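Local structure of TRAP dicarboxylate transporter-DctP subunit (4N6D) at residues D162-L167 and E180-T185. The protein probably serves as the periplasmic solute-binding component of a TRAP transporter, capturing a substrate for delivery to the membrane permease. Sequence-based numbering, arbitrary orientation.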
# COMPACT_ATOMS: atom_id res chain seq x y z
N ASP A 162 22.22 -12.00 -10.04
CA ASP A 162 22.49 -12.63 -11.31
C ASP A 162 21.28 -13.43 -11.77
O ASP A 162 20.99 -13.50 -12.96
CB ASP A 162 23.74 -13.51 -11.23
CG ASP A 162 24.16 -14.07 -12.58
OD1 ASP A 162 24.51 -13.27 -13.48
OD2 ASP A 162 24.15 -15.31 -12.73
N ASP A 163 20.54 -13.98 -10.81
CA ASP A 163 19.34 -14.77 -11.12
C ASP A 163 18.22 -13.93 -11.75
O ASP A 163 17.33 -14.48 -12.40
CB ASP A 163 18.81 -15.45 -9.87
CG ASP A 163 19.72 -16.54 -9.36
OD1 ASP A 163 20.44 -17.17 -10.17
OD2 ASP A 163 19.69 -16.79 -8.13
N LEU A 164 18.27 -12.61 -11.57
CA LEU A 164 17.27 -11.71 -12.15
C LEU A 164 17.58 -11.30 -13.59
O LEU A 164 16.71 -10.78 -14.28
CB LEU A 164 17.10 -10.43 -11.32
CG LEU A 164 16.24 -10.55 -10.07
CD1 LEU A 164 16.26 -9.25 -9.32
CD2 LEU A 164 14.81 -10.96 -10.40
N LYS A 165 18.82 -11.51 -14.03
CA LYS A 165 19.23 -11.03 -15.34
C LYS A 165 18.39 -11.67 -16.42
O LYS A 165 18.39 -12.88 -16.58
CB LYS A 165 20.70 -11.32 -15.62
CG LYS A 165 21.68 -10.72 -14.61
CD LYS A 165 21.58 -9.21 -14.51
CE LYS A 165 22.76 -8.64 -13.73
NZ LYS A 165 22.58 -7.21 -13.41
N GLY A 166 17.66 -10.84 -17.15
CA GLY A 166 16.86 -11.32 -18.26
C GLY A 166 15.62 -12.08 -17.85
O GLY A 166 14.94 -12.67 -18.69
N LEU A 167 15.30 -12.05 -16.56
CA LEU A 167 14.16 -12.82 -16.05
C LEU A 167 12.85 -12.09 -16.33
O LEU A 167 12.70 -10.95 -15.91
CB LEU A 167 14.28 -13.06 -14.56
CG LEU A 167 13.27 -14.06 -13.99
CD1 LEU A 167 13.56 -15.46 -14.48
CD2 LEU A 167 13.30 -14.02 -12.48
N GLU A 180 13.69 -3.18 -14.48
CA GLU A 180 14.54 -2.79 -15.60
C GLU A 180 15.91 -2.41 -15.06
O GLU A 180 16.94 -2.81 -15.61
CB GLU A 180 13.93 -1.63 -16.40
CG GLU A 180 14.66 -1.35 -17.71
CD GLU A 180 14.57 -2.51 -18.70
OE1 GLU A 180 13.47 -3.10 -18.84
OE2 GLU A 180 15.60 -2.84 -19.33
N SER A 181 15.93 -1.66 -13.95
CA SER A 181 17.20 -1.21 -13.39
C SER A 181 18.07 -2.36 -12.88
O SER A 181 19.29 -2.23 -12.77
CB SER A 181 16.99 -0.16 -12.29
OG SER A 181 16.68 -0.76 -11.03
N LEU A 182 17.43 -3.48 -12.56
CA LEU A 182 18.15 -4.67 -12.08
C LEU A 182 18.48 -5.65 -13.21
O LEU A 182 18.97 -6.74 -12.97
CB LEU A 182 17.33 -5.37 -11.01
CG LEU A 182 17.02 -4.53 -9.78
CD1 LEU A 182 16.24 -5.34 -8.78
CD2 LEU A 182 18.29 -3.98 -9.14
N GLY A 183 18.20 -5.26 -14.45
CA GLY A 183 18.55 -6.09 -15.58
C GLY A 183 17.55 -7.19 -15.90
O GLY A 183 17.83 -8.06 -16.71
N ALA A 184 16.37 -7.12 -15.27
CA ALA A 184 15.31 -8.10 -15.49
C ALA A 184 14.40 -7.60 -16.60
O ALA A 184 14.59 -6.50 -17.11
CB ALA A 184 14.51 -8.30 -14.20
N THR A 185 13.39 -8.39 -16.95
CA THR A 185 12.50 -8.05 -18.07
C THR A 185 11.07 -7.93 -17.58
O THR A 185 10.35 -8.93 -17.52
CB THR A 185 12.61 -9.10 -19.18
OG1 THR A 185 13.98 -9.23 -19.56
CG2 THR A 185 11.80 -8.70 -20.41
O HOH W 1 21.73 -6.18 -11.06
O HOH W 2 14.83 -11.21 -21.14
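The two entrances of a parallel beta-alpha-beta unit are joined here: the type II turn Leu164–Leu167 leads into strand 168-170, and the Schellman motif that ends helix 173-181 leads into strand 185-187. Gly183, the C-prime residue of that motif, has a positive phi; its N bonds to Glu180 O, and Ala184 N bonds to the carbonyl of the residue before Glu180. The carbonyl O of Gly183 accepts the Gly166 N-H at 2.8 Å in a nearly straight bond (172° at the hydrogen). The second link runs the other way: Thr185 N donates to Leu167 O at 2.8 Å, standing 47° above the carbonyl plane and thus off the lone-pair direction. Between these bonds Ala184 lies against the turn, its CA making a C-H...O contact of 3.3 Å with Leu164 O, which also accepts the turn's own Leu167 N-H.

On the buried side, Leu164 and Leu182 run obliquely to one another and touch through their CD1 methyls at 3.9 Å; Leu182 also packs on Ile300 and Lys303 of helix 294-317. On the exposed side, the Lys165 chain leaves the backbone pointing away, but a bend at chi2 (-59°) turns it back toward Leu182 O; NZ donates to a water at 2.7 Å, and that water makes a weak bond to Leu182 O. A second water joins Gly166 O and Thr185 OG1. Thr185 also hydrogen-bonds through its backbone with Val169, continuing the pairing into parallel strands 168-170 and 185-187, which helix 173-181 connects.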